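Local coordinates for protein taurocyamine kinase (Schistosoma mansoni, PDB 4WOD) that reversibly transfers a phosphate group between ATP and taurocyamine as a duplicated, magnesium-dependent phosphagen kinase, at residues 369-372 with 373-377; 30-33 with 34-38. The protein carries 4 engineered substitutions. All blocks are in the same frame, centred on the assembly; numbering follows the deposited sequence.

Contact 1 (369-372 with 373-377); sequences LTYL and AKLLE
Lys374 lays the aliphatic part of its side chain back over the preceding turn of the helix. Its CB sits 3.5 Å from Tyr371 O, and CG comes to 3.2 Å from Thr370 O. CD stays beside that same carbonyl, and the bend at chi3 (-114°) keeps CE there too, 3.8 Å from Thr370 O. The flexible methylenes cover a peptide oxygen whose helical bond, Lys374 N to Thr370 O, is weak, and a lysine suits this exposed flank because its ammonium can stay with the solvent.

Helix 369-376 belongs to the second phosphagen kinase N-terminal region, and its buried side is packed against helix 409-418. Ala373 N gives a sound bond to Leu369 O at 2.8 Å, while Leu376 N reaches Leu372 O at 3.0 Å. Ile395 of helix 392-398 rests on the Ala373 methyl, a side chain small enough to permit a close approach, probably why alanine suits this face.

One turn apart, Tyr371 and Leu375 meet on a partly exposed flank. With the Tyr371 CG anti to the backbone N (chi1 176°), the ring points mainly outward and leans a little toward the next turn, where its CE2 touches Leu375 CD1 at 3.7 Å. The same leucine methyl lies 4.2 Å from Leu372 CD2, thus touching both an aromatic and an aliphatic neighbour. Leu372 itself turns to Ile413, and Leu375 also rests on Tyr418.

Contact 2 (30-33 with 34-38); sequences DIVK and KYQAT
Asp30 O accepts the backbone hydrogen bond of Lys34 N at 2.9 Å, with an N-H...O angle of 151°. One residue on, Tyr35 N repeats the pattern toward Ile31 O at 3.1 Å, and adds a weak bond to Val32 O. The side chain of Tyr35 stays close to the same Ile31 carbonyl, its CD2 3.5 Å from Ile31 O.

Ile31 supplies the aliphatic partner of the ring. Its CG2 meets the ring edge in plane, near CD2, and its CD1 reaches Tyr35 CE2 at 3.9 Å. A branched residue fits well here, since two of its carbons can follow neighbouring atoms along one side of the ring. Over one face lies Lys34 CG, 3.9 Å above the ring centre. The lysine then runs on extended to form a salt bridge with Asp75, whose backbone N also forms a hydrogen bond with Tyr35 OH. A tyrosine suits this buried place, its ring packing against Ile31 and edge-to-face with Phe73 while its hydroxyl finds a polar partner.

Asp30 to Lys34 lie on helix 29-35 of the first phosphagen kinase N-terminal domain, and a type I beta turn runs from Tyr35 to Thr38, with a bond from Thr38 N to Tyr35 O.

The CB of Gln36 points toward the preceding turn, and the chain runs on extended beside Val32. The backbone sets CB 3.1 Å from Val32 O; chi1 (54°) then puts CG at 3.3 Å from the same oxygen. Gln36 OE1 passes Val32 CG1 at 4.1 Å, while the buried Val32 faces Leu6 and Gln10 of helix 6-14.

In the fold
Contacts 1 and 2 lie in the N-terminal regions of the two approximate repeats, on opposite sides of the chain's centre. Their centres are 53 Å apart and their nearest atoms about 41 Å, so neither touches the other. The sequences of the repeats suggest that helix 369-376 corresponds to helix 6-14, and helix 29-35 to helix 392-398. The two contacts would then sample the two partners of one recurring helix pair: Val32 meets Gln10 in the first repeat, as Ile395 meets Ala373 in the second. Both lie away from the annotated sites, including the first-repeat pocket where arginine is bound by residues such as Arg63, Glu222 and Cys268.

Contact 1 (369-372 with 373-377)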
loop_
_atom_site.group_PDB
_atom_site.type_symbol
_atom_site.label_atom_id
_atom_site.label_comp_id
_atom_site.label_asym_id
_atom_site.label_seq_id
_atom_site.Cartn_x
_atom_site.Cartn_y
_atom_site.Cartn_z
ATOM N N LEU A 369 -4.404 -19.765 -9.623
ATOM C CA LEU A 369 -3.152 -20.397 -9.228
ATOM C C LEU A 369 -2.047 -20.245 -10.283
ATOM O O LEU A 369 -0.908 -19.922 -9.951
ATOM C CB LEU A 369 -3.389 -21.872 -8.935
ATOM C CG LEU A 369 -2.154 -22.703 -8.597
ATOM C CD1 LEU A 369 -1.367 -22.075 -7.412
ATOM C CD2 LEU A 369 -2.574 -24.132 -8.301
ATOM N N THR A 370 -2.373 -20.465 -11.552
ATOM C CA THR A 370 -1.328 -20.389 -12.582
ATOM C C THR A 370 -0.820 -18.968 -12.802
ATOM O O THR A 370 0.326 -18.781 -13.230
ATOM C CB THR A 370 -1.804 -20.946 -13.929
ATOM O OG1 THR A 370 -2.990 -20.254 -14.327
ATOM C CG2 THR A 370 -2.090 -22.436 -13.808
ATOM N N TYR A 371 -1.655 -17.974 -12.505
ATOM C CA TYR A 371 -1.223 -16.572 -12.570
ATOM C C TYR A 371 -0.223 -16.272 -11.457
ATOM O O TYR A 371 0.830 -15.662 -11.686
ATOM C CB TYR A 371 -2.419 -15.618 -12.465
ATOM C CG TYR A 371 -2.045 -14.141 -12.438
ATOM C CD1 TYR A 371 -1.807 -13.443 -13.623
ATOM C CD2 TYR A 371 -1.951 -13.435 -11.237
ATOM C CE1 TYR A 371 -1.470 -12.097 -13.611
ATOM C CE2 TYR A 371 -1.620 -12.088 -11.215
ATOM C CZ TYR A 371 -1.373 -11.419 -12.406
ATOM O OH TYR A 371 -1.047 -10.065 -12.414
ATOM N N LEU A 372 -0.565 -16.696 -10.247
ATOM C CA LEU A 372 0.325 -16.496 -9.106
ATOM C C LEU A 372 1.608 -17.292 -9.250
ATOM O O LEU A 372 2.660 -16.858 -8.792
ATOM C CB LEU A 372 -0.381 -16.871 -7.792
ATOM C CG LEU A 372 -1.521 -15.919 -7.426
ATOM C CD1 LEU A 372 -2.274 -16.399 -6.152
ATOM C CD2 LEU A 372 -1.020 -14.495 -7.262
ATOM N N ALA A 373 1.527 -18.466 -9.869
ATOM C CA ALA A 373 2.720 -19.283 -10.070
ATOM C C ALA A 373 3.718 -18.562 -10.992
ATOM O O ALA A 373 4.929 -18.724 -10.849
ATOM C CB ALA A 373 2.344 -20.642 -10.640
ATOM N N LYS A 374 3.207 -17.771 -11.931
ATOM C CA LYS A 374 4.087 -16.990 -12.806
ATOM C C LYS A 374 4.778 -15.893 -12.002
ATOM O O LYS A 374 5.991 -15.725 -12.108
ATOM C CB LYS A 374 3.314 -16.396 -13.987
ATOM C CG LYS A 374 2.693 -17.445 -14.900
ATOM C CD LYS A 374 2.345 -16.875 -16.273
ATOM C CE LYS A 374 0.828 -16.866 -16.525
ATOM N NZ LYS A 374 0.365 -18.000 -17.380
ATOM N N LEU A 375 4.036 -15.181 -11.157
ATOM C CA LEU A 375 4.687 -14.149 -10.327
ATOM C C LEU A 375 5.756 -14.761 -9.408
ATOM O O LEU A 375 6.804 -14.144 -9.150
ATOM C CB LEU A 375 3.655 -13.369 -9.503
ATOM C CG LEU A 375 2.646 -12.508 -10.272
ATOM C CD1 LEU A 375 1.609 -11.893 -9.338
ATOM C CD2 LEU A 375 3.358 -11.420 -11.058
ATOM N N LEU A 376 5.501 -15.980 -8.941
ATOM C CA LEU A 376 6.399 -16.665 -8.015
ATOM C C LEU A 376 7.719 -17.077 -8.676
ATOM O O LEU A 376 8.697 -17.375 -7.992
ATOM C CB LEU A 376 5.691 -17.883 -7.425
ATOM C CG LEU A 376 6.334 -18.624 -6.253
ATOM C CD1 LEU A 376 6.545 -17.706 -5.034
ATOM C CD2 LEU A 376 5.483 -19.858 -5.886
ATOM N N GLU A 377 7.760 -17.071 -10.008
ATOM C CA GLU A 377 8.985 -17.427 -10.722
ATOM C C GLU A 377 10.168 -16.526 -10.362
ATOM O O GLU A 377 11.318 -16.906 -10.559
ATOM C CB GLU A 377 8.743 -17.397 -12.233
ATOM C CG GLU A 377 7.760 -18.460 -12.657
ATOM C CD GLU A 377 7.759 -18.706 -14.149
ATOM O OE1 GLU A 377 8.486 -17.996 -14.882
ATOM O OE2 GLU A 377 7.011 -19.604 -14.583
#

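Contact 2 (30-33 with 34-38)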
loop_
_atom_site.group_PDB
_atom_site.type_symbol
_atom_site.label_atom_id
_atom_site.label_comp_id
_atom_site.label_asym_id
_atom_site.label_seq_id
_atom_site.Cartn_x
_atom_site.Cartn_y
_atom_site.Cartn_z
ATOM N N ASP A 30 17.768 27.773 3.563
ATOM C CA ASP A 30 18.655 28.277 2.516
ATOM C C ASP A 30 17.853 28.719 1.297
ATOM O O ASP A 30 18.182 29.718 0.650
ATOM C CB ASP A 30 19.685 27.219 2.110
ATOM C CG ASP A 30 20.724 26.973 3.190
ATOM O OD1 ASP A 30 20.776 27.771 4.156
ATOM O OD2 ASP A 30 21.488 25.992 3.066
ATOM N N ILE A 31 16.810 27.956 0.987
ATOM C CA ILE A 31 15.956 28.266 -0.156
ATOM C C ILE A 31 15.226 29.595 0.063
ATOM O O ILE A 31 15.158 30.436 -0.829
ATOM C CB ILE A 31 14.929 27.133 -0.413
ATOM C CG1 ILE A 31 15.602 25.940 -1.115
ATOM C CG2 ILE A 31 13.729 27.658 -1.222
ATOM C CD1 ILE A 31 16.079 26.225 -2.570
ATOM N N VAL A 32 14.689 29.783 1.260
ATOM C CA VAL A 32 14.023 31.041 1.610
ATOM C C VAL A 32 14.986 32.217 1.509
ATOM O O VAL A 32 14.649 33.270 0.959
ATOM C CB VAL A 32 13.427 30.984 3.028
ATOM C CG1 VAL A 32 12.976 32.376 3.504
ATOM C CG2 VAL A 32 12.272 30.010 3.071
ATOM N N LYS A 33 16.191 32.031 2.035
ATOM C CA LYS A 33 17.209 33.082 2.018
ATOM C C LYS A 33 17.588 33.460 0.594
ATOM O O LYS A 33 17.765 34.631 0.269
ATOM C CB LYS A 33 18.445 32.622 2.781
ATOM C CG LYS A 33 19.429 33.725 3.080
ATOM C CD LYS A 33 20.219 33.365 4.332
ATOM C CE LYS A 33 19.259 32.986 5.461
ATOM N NZ LYS A 33 19.912 32.208 6.557
ATOM N N LYS A 34 17.701 32.452 -0.261
ATOM C CA LYS A 34 18.076 32.684 -1.645
ATOM C C LYS A 34 16.999 33.440 -2.429
ATOM O O LYS A 34 17.316 34.333 -3.207
ATOM C CB LYS A 34 18.379 31.356 -2.336
ATOM C CG LYS A 34 18.827 31.521 -3.772
ATOM C CD LYS A 34 19.342 30.208 -4.336
ATOM C CE LYS A 34 20.081 30.467 -5.640
ATOM N NZ LYS A 34 20.419 29.199 -6.318
ATOM N N TYR A 35 15.727 33.089 -2.222
ATOM C CA TYR A 35 14.668 33.542 -3.124
ATOM C C TYR A 35 13.662 34.559 -2.574
ATOM O O TYR A 35 12.731 34.934 -3.273
ATOM C CB TYR A 35 13.888 32.330 -3.617
ATOM C CG TYR A 35 14.667 31.384 -4.524
ATOM C CD1 TYR A 35 15.356 31.856 -5.641
ATOM C CD2 TYR A 35 14.674 30.016 -4.276
ATOM C CE1 TYR A 35 16.051 30.982 -6.472
ATOM C CE2 TYR A 35 15.361 29.135 -5.105
ATOM C CZ TYR A 35 16.040 29.623 -6.198
ATOM O OH TYR A 35 16.700 28.736 -7.016
ATOM N N GLN A 36 13.828 35.017 -1.340
ATOM C CA GLN A 36 12.727 35.765 -0.719
ATOM C C GLN A 36 12.494 37.149 -1.344
ATOM O O GLN A 36 11.443 37.745 -1.121
ATOM C CB GLN A 36 12.962 35.916 0.784
ATOM C CG GLN A 36 14.300 36.509 1.113
ATOM C CD GLN A 36 14.484 36.760 2.599
ATOM O OE1 GLN A 36 13.620 36.425 3.418
ATOM N NE2 GLN A 36 15.612 37.372 2.952
ATOM N N ALA A 37 13.458 37.651 -2.118
ATOM C CA ALA A 37 13.292 38.927 -2.805
ATOM C C ALA A 37 13.251 38.750 -4.316
ATOM O O ALA A 37 13.077 39.722 -5.052
ATOM C CB ALA A 37 14.414 39.918 -2.418
ATOM N N THR A 38 13.390 37.517 -4.787
ATOM C CA THR A 38 13.435 37.273 -6.226
ATOM C C THR A 38 12.045 37.290 -6.887
ATOM O O THR A 38 11.072 36.738 -6.348
ATOM C CB THR A 38 14.135 35.936 -6.506
ATOM O OG1 THR A 38 15.399 35.935 -5.837
ATOM C CG2 THR A 38 14.354 35.735 -8.005
HETATM O O HOH W 1 17.715 36.702 1.749
#